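Local coordinates for protein MSM0273 (Mycobacterium smegmatis, PDB 5L37) that assembles into a pentameric shell component of the RMM bacterial microcompartment, probably capping vertices of the polyhedral shell as its EutN/CcmL relatives do, at residues I19-L25 against I37-V41; E48-Q54 against A71-I77. Residue numbers count along the deposited sequence, not the author numbering.

Contact 1: I19-L25 against I37-V41; sequences IPAGAFL and IAFDV
Strand 23-25 runs antiparallel to strand 37-40, with axes 4.7 Å apart and N-to-C directions at 147°. Ala23 pairs with Asp40 and Leu25 with Ala38 as hydrogen-bonded pairs (Ala23 N to Asp40 O 2.9 Å, Asp40 N to Ala23 O 2.8 Å, Leu25 N to Ala38 O and Ala38 N to Leu25 O both 2.8 Å). Between them sits the non-hydrogen-bonded pair Phe24-Phe39, CA atoms 4.8 Å apart. The main bump is Phe39 (chi1 t, -160°), whose ring fills the hollow inside the curved loop 19-22, with Ala23 N over one ring face. Ile19 CG2 lies 3.8 Å from Phe39 CE1, and Pro20 CG 3.8 Å from Phe39 CE2; the carbonyls Pro20 O (3.3 Å from Phe39 CZ) and Ala21 O (3.4 Å from Phe39 CE2) meet the ring edge. Gly22 (phi 141°, psi -176°) lets the loop close in, its CA 3.6 Å from Phe39 CZ and 3.3 Å from Asp40 O; a CB here would run into Phe39 CE2, Asp40 O and the Ala21 carbonyl. Phe24 (chi1 m) takes the Phe39 edge on its ring face, an offset edge-to-face pair with centroids 5.6 Å apart and planes at 74°. On the other face, beside small Ala23 and Ala38, Leu25 (m,t) reaches diagonally, CD1 3.6 Å from Asp40 CB, while Asp40 OD1 is hydrogen-bonded to Ser44 OG. This is the hairpin of strands 23-29 and 35-40 in the OB-like barrel of EutN/CcmL proteins.

Contact 2: E48-Q54 against A71-I77; sequences EHVLIAQ and ALIIGSI
Two extended strands, 49-54 and 71-76, run antiparallel with their N-to-C directions at 139° and axes 4.5 Å apart. From the Gln54 end, Gln54 faces Ala71, Ala53 forms a hydrogen-bonded pair with Leu72 (Ala53 N to Leu72 O and Leu72 N to Ala53 O, both 2.9 Å), and Ile52 faces Ile73, CA atoms 4.4 Å apart. The register then slips by one: Ile74 N donates to Leu51 O at 2.8 Å, Leu51 N donates to Gly75 O at 2.9 Å, and Val50 faces Ser76. Ile74 (phi -105°, psi -7°) and Gly75 (175°, 169°) thus make a beta bulge opposite Leu51. Ile77 N donates to His49 O at 2.9 Å beyond it. Val50 (m), Ile52 (m,t), Ala71 and Ile73 (m,t) share the inward face of the OB-like barrel; Ile52 CG1 meets Ile73 CG1 at 3.8 Å, and Val50 CB meets Ile73 CG2 at 3.9 Å, alongside Val6 and Leu25. On the outward face Leu51 (t,p) and Ile74, with chi1 p and chi2 t, come together, Leu51 CD2 3.9 Å from Ile74 CD1, while Ile74 CG2 lies 4.0 Å from Ala53 CB. Leu51, Ala53 and Ile74 all pack on a neighbouring subunit of the pentamer. At the bulged end Ile77 (m,t) points toward segment 48-54 and lies along it, its CD1 3.4 Å from Val50 O and 4.3 Å from His49 CB. Glu48, extended (t,t), brings OE2 within 3.0 Å of Ser76 CB (chi1 p) as its OE1 accepts a hydrogen bond from Gly45 N; His49 (m) turns its ring away, ND1 hydrogen-bonded to Thr5 OG1.

In the fold
Contact 1 and contact 2, with centres about 11 Å apart, lie at the two ends of the strand order and meet where the barrel closes. Strand 35-40 pairs in parallel sense with the start of strand 71-76: Phe39 N is 2.9 Å from Ala71 O and Phe39 O 2.9 Å from Ile73 N, both probable hydrogen bonds. Inside, Asp40 OD1 approaches Ile73 CG2 to 3.6 Å. Strand 2-9 joins the other edges, pairing with 23-29 and 49-54. The contacts also meet between chains, since Ile37 of contact 1 packs on Leu51 of a neighbouring subunit and Leu51 of contact 2 on Ile37 of another, so this packing recurs at the subunit interfaces of the pentamer.

Contact 1: I19-L25 against I37-V41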
loop_
_atom_site.group_PDB
_atom_site.type_symbol
_atom_site.label_atom_id
_atom_site.label_comp_id
_atom_site.label_asym_id
_atom_site.label_seq_id
_atom_site.Cartn_x
_atom_site.Cartn_y
_atom_site.Cartn_z
ATOM N N ILE C 19 -12.481 -13.105 -11.188
ATOM C CA ILE C 19 -11.359 -13.814 -10.547
ATOM C C ILE C 19 -10.862 -14.909 -11.485
ATOM O O ILE C 19 -11.636 -15.725 -11.947
ATOM C CB ILE C 19 -11.773 -14.336 -9.162
ATOM C CG1 ILE C 19 -12.023 -13.093 -8.281
ATOM C CG2 ILE C 19 -10.686 -15.280 -8.547
ATOM C CD1 ILE C 19 -12.716 -13.392 -7.050
ATOM N N PRO C 20 -9.563 -14.895 -11.769
ATOM C CA PRO C 20 -8.975 -15.829 -12.728
ATOM C C PRO C 20 -8.924 -17.238 -12.185
ATOM O O PRO C 20 -9.175 -17.439 -10.991
ATOM C CB PRO C 20 -7.540 -15.277 -12.918
ATOM C CG PRO C 20 -7.278 -14.389 -11.812
ATOM C CD PRO C 20 -8.560 -14.046 -11.104
ATOM N N ALA C 21 -8.557 -18.188 -13.047
ATOM C CA ALA C 21 -8.223 -19.551 -12.638
ATOM C C ALA C 21 -7.096 -19.478 -11.618
ATOM O O ALA C 21 -6.211 -18.654 -11.729
ATOM C CB ALA C 21 -7.764 -20.389 -13.843
ATOM N N GLY C 22 -7.147 -20.343 -10.603
ATOM C CA GLY C 22 -6.140 -20.321 -9.557
ATOM C C GLY C 22 -6.805 -20.575 -8.220
ATOM O O GLY C 22 -8.033 -20.805 -8.180
ATOM N N ALA C 23 -6.026 -20.504 -7.150
ATOM C CA ALA C 23 -6.516 -20.859 -5.830
ATOM C C ALA C 23 -6.306 -19.733 -4.830
ATOM O O ALA C 23 -5.385 -18.938 -4.943
ATOM C CB ALA C 23 -5.821 -22.110 -5.349
ATOM N N PHE C 24 -7.186 -19.681 -3.833
ATOM C CA PHE C 24 -6.989 -18.797 -2.677
ATOM C C PHE C 24 -6.296 -19.618 -1.577
ATOM O O PHE C 24 -6.876 -20.561 -1.065
ATOM C CB PHE C 24 -8.319 -18.264 -2.129
ATOM C CG PHE C 24 -9.052 -17.345 -3.058
ATOM C CD1 PHE C 24 -8.499 -16.126 -3.435
ATOM C CD2 PHE C 24 -10.335 -17.646 -3.459
ATOM C CE1 PHE C 24 -9.212 -15.236 -4.284
ATOM C CE2 PHE C 24 -11.046 -16.762 -4.294
ATOM C CZ PHE C 24 -10.479 -15.584 -4.706
ATOM N N LEU C 25 -5.093 -19.237 -1.179
ATOM C CA LEU C 25 -4.393 -20.014 -0.154
ATOM C C LEU C 25 -4.196 -19.174 1.085
ATOM O O LEU C 25 -3.840 -17.980 1.007
ATOM C CB LEU C 25 -3.019 -20.502 -0.677
ATOM C CG LEU C 25 -3.054 -21.407 -1.951
ATOM C CD1 LEU C 25 -1.614 -21.855 -2.305
ATOM C CD2 LEU C 25 -3.975 -22.609 -1.786
ATOM N N ILE C 37 -4.523 -14.126 2.947
ATOM C CA ILE C 37 -4.917 -14.973 1.835
ATOM C C ILE C 37 -4.243 -14.467 0.579
ATOM O O ILE C 37 -4.377 -13.280 0.206
ATOM C CB ILE C 37 -6.491 -15.011 1.636
ATOM C CG1 ILE C 37 -7.213 -15.387 2.957
ATOM C CG2 ILE C 37 -6.863 -15.929 0.433
ATOM C CD1 ILE C 37 -6.707 -16.619 3.640
ATOM N N ALA C 38 -3.517 -15.375 -0.080
ATOM C CA ALA C 38 -2.822 -15.030 -1.303
ATOM C C ALA C 38 -3.339 -15.845 -2.448
ATOM O O ALA C 38 -3.700 -17.021 -2.264
ATOM C CB ALA C 38 -1.283 -15.258 -1.152
ATOM N N PHE C 39 -3.360 -15.252 -3.635
ATOM C CA PHE C 39 -3.771 -15.972 -4.837
ATOM C C PHE C 39 -2.616 -16.798 -5.369
ATOM O O PHE C 39 -1.476 -16.368 -5.306
ATOM C CB PHE C 39 -4.259 -14.989 -5.921
ATOM C CG PHE C 39 -5.116 -15.629 -6.947
ATOM C CD1 PHE C 39 -6.409 -15.977 -6.618
ATOM C CD2 PHE C 39 -4.648 -15.891 -8.246
ATOM C CE1 PHE C 39 -7.250 -16.589 -7.545
ATOM C CE2 PHE C 39 -5.474 -16.509 -9.199
ATOM C CZ PHE C 39 -6.781 -16.861 -8.839
ATOM N N ASP C 40 -2.918 -17.977 -5.876
ATOM C CA ASP C 40 -1.872 -18.877 -6.372
ATOM C C ASP C 40 -2.219 -19.434 -7.726
ATOM O O ASP C 40 -3.324 -19.968 -7.922
ATOM C CB ASP C 40 -1.686 -20.025 -5.402
ATOM C CG ASP C 40 -0.554 -20.950 -5.818
ATOM O OD1 ASP C 40 0.592 -20.503 -5.880
ATOM O OD2 ASP C 40 -0.819 -22.139 -5.926
ATOM N N VAL C 41 -1.263 -19.350 -8.654
ATOM C CA VAL C 41 -1.429 -19.924 -9.982
ATOM C C VAL C 41 -0.421 -21.053 -10.232
ATOM O O VAL C 41 -0.471 -21.712 -11.264
ATOM C CB VAL C 41 -1.277 -18.874 -11.090
ATOM C CG1 VAL C 41 -2.386 -17.760 -10.932
ATOM C CG2 VAL C 41 0.105 -18.221 -11.064
#

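Contact 2: E48-Q54 against A71-I77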
loop_
_atom_site.group_PDB
_atom_site.type_symbol
_atom_site.label_atom_id
_atom_site.label_comp_id
_atom_site.label_asym_id
_atom_site.label_seq_id
_atom_site.Cartn_x
_atom_site.Cartn_y
_atom_site.Cartn_z
ATOM N N GLU C 48 4.441 -25.490 2.006
ATOM C CA GLU C 48 5.449 -24.949 1.108
ATOM C C GLU C 48 5.842 -23.515 1.458
ATOM O O GLU C 48 5.019 -22.693 1.853
ATOM C CB GLU C 48 4.929 -24.971 -0.319
ATOM C CG GLU C 48 5.912 -24.537 -1.357
ATOM C CD GLU C 48 5.358 -24.754 -2.757
ATOM O OE1 GLU C 48 4.351 -25.494 -2.902
ATOM O OE2 GLU C 48 5.909 -24.162 -3.710
ATOM N N HIS C 49 7.121 -23.223 1.334
ATOM C CA HIS C 49 7.598 -21.879 1.558
ATOM C C HIS C 49 7.593 -21.095 0.266
ATOM O O HIS C 49 8.220 -21.512 -0.709
ATOM C CB HIS C 49 9.004 -21.916 2.155
ATOM C CG HIS C 49 9.070 -22.730 3.401
ATOM N ND1 HIS C 49 8.464 -22.342 4.568
ATOM C CD2 HIS C 49 9.661 -23.924 3.655
ATOM C CE1 HIS C 49 8.647 -23.278 5.488
ATOM N NE2 HIS C 49 9.384 -24.239 4.962
ATOM N N VAL C 50 6.918 -19.949 0.279
ATOM C CA VAL C 50 6.665 -19.209 -0.955
ATOM C C VAL C 50 7.013 -17.734 -0.784
ATOM O O VAL C 50 7.168 -17.245 0.330
ATOM C CB VAL C 50 5.194 -19.317 -1.402
ATOM C CG1 VAL C 50 4.836 -20.784 -1.742
ATOM C CG2 VAL C 50 4.273 -18.830 -0.311
ATOM N N LEU C 51 7.111 -17.050 -1.915
ATOM C CA LEU C 51 7.398 -15.627 -2.003
ATOM C C LEU C 51 6.131 -14.928 -2.502
ATOM O O LEU C 51 5.565 -15.360 -3.500
ATOM C CB LEU C 51 8.547 -15.417 -2.989
ATOM C CG LEU C 51 9.153 -14.037 -3.103
ATOM C CD1 LEU C 51 9.720 -13.657 -1.679
ATOM C CD2 LEU C 51 10.221 -14.087 -4.199
ATOM N N ILE C 52 5.678 -13.893 -1.801
ATOM C CA ILE C 52 4.429 -13.197 -2.117
ATOM C C ILE C 52 4.678 -11.757 -2.484
ATOM O O ILE C 52 5.466 -11.071 -1.794
ATOM C CB ILE C 52 3.470 -13.243 -0.922
ATOM C CG1 ILE C 52 3.067 -14.731 -0.784
ATOM C CG2 ILE C 52 2.245 -12.351 -1.167
ATOM C CD1 ILE C 52 2.339 -14.987 0.446
ATOM N N ALA C 53 3.996 -11.288 -3.525
ATOM C CA ALA C 53 3.947 -9.832 -3.823
ATOM C C ALA C 53 2.563 -9.297 -3.519
ATOM O O ALA C 53 1.565 -10.015 -3.684
ATOM C CB ALA C 53 4.292 -9.566 -5.279
ATOM N N GLN C 54 2.502 -8.047 -3.039
ATOM C CA GLN C 54 1.220 -7.469 -2.585
ATOM C C GLN C 54 0.870 -6.192 -3.315
ATOM O O GLN C 54 1.744 -5.495 -3.873
ATOM C CB GLN C 54 1.300 -7.166 -1.096
ATOM C CG GLN C 54 1.489 -8.419 -0.239
ATOM C CD GLN C 54 1.613 -8.047 1.213
ATOM O OE1 GLN C 54 2.703 -7.786 1.711
ATOM N NE2 GLN C 54 0.474 -7.938 1.886
ATOM N N ALA C 71 -2.709 -9.914 -3.493
ATOM C CA ALA C 71 -1.593 -10.742 -2.991
ATOM C C ALA C 71 -1.442 -11.946 -3.891
ATOM O O ALA C 71 -2.447 -12.590 -4.206
ATOM C CB ALA C 71 -1.869 -11.190 -1.541
ATOM N N LEU C 72 -0.225 -12.187 -4.361
ATOM C CA LEU C 72 0.044 -13.226 -5.370
ATOM C C LEU C 72 1.306 -13.943 -4.984
ATOM O O LEU C 72 2.321 -13.323 -4.722
ATOM C CB LEU C 72 0.212 -12.604 -6.770
ATOM C CG LEU C 72 0.561 -13.559 -7.916
ATOM C CD1 LEU C 72 -0.605 -14.568 -8.192
ATOM C CD2 LEU C 72 0.836 -12.708 -9.147
ATOM N N ILE C 73 1.241 -15.275 -4.984
ATOM C CA ILE C 73 2.462 -16.061 -4.835
ATOM C C ILE C 73 3.259 -16.028 -6.128
ATOM O O ILE C 73 2.746 -16.381 -7.199
ATOM C CB ILE C 73 2.086 -17.496 -4.419
ATOM C CG1 ILE C 73 1.666 -17.489 -2.937
ATOM C CG2 ILE C 73 3.279 -18.461 -4.684
ATOM C CD1 ILE C 73 0.839 -18.798 -2.517
ATOM N N ILE C 74 4.509 -15.568 -6.058
ATOM C CA ILE C 74 5.270 -15.432 -7.298
ATOM C C ILE C 74 6.325 -16.523 -7.453
ATOM O O ILE C 74 6.961 -16.594 -8.501
ATOM C CB ILE C 74 5.931 -13.998 -7.463
ATOM C CG1 ILE C 74 6.942 -13.745 -6.382
ATOM C CG2 ILE C 74 4.859 -12.906 -7.465
ATOM C CD1 ILE C 74 7.740 -12.433 -6.651
ATOM N N GLY C 75 6.541 -17.352 -6.427
ATOM C CA GLY C 75 7.500 -18.456 -6.593
ATOM C C GLY C 75 7.687 -19.211 -5.286
ATOM O O GLY C 75 7.205 -18.772 -4.223
ATOM N N SER C 76 8.350 -20.356 -5.354
ATOM C CA SER C 76 8.700 -21.055 -4.115
ATOM C C SER C 76 10.133 -20.744 -3.769
ATOM O O SER C 76 10.908 -20.312 -4.629
ATOM C CB SER C 76 8.446 -22.572 -4.194
ATOM O OG SER C 76 9.252 -23.124 -5.172
ATOM N N ILE C 77 10.479 -20.891 -2.493
ATOM C CA ILE C 77 11.814 -20.517 -2.017
ATOM C C ILE C 77 12.727 -21.743 -2.032
ATOM O O ILE C 77 12.436 -22.779 -1.398
ATOM C CB ILE C 77 11.725 -19.943 -0.611
ATOM C CG1 ILE C 77 10.800 -18.708 -0.650
ATOM C CG2 ILE C 77 13.087 -19.598 -0.046
ATOM C CD1 ILE C 77 10.453 -18.202 0.670
#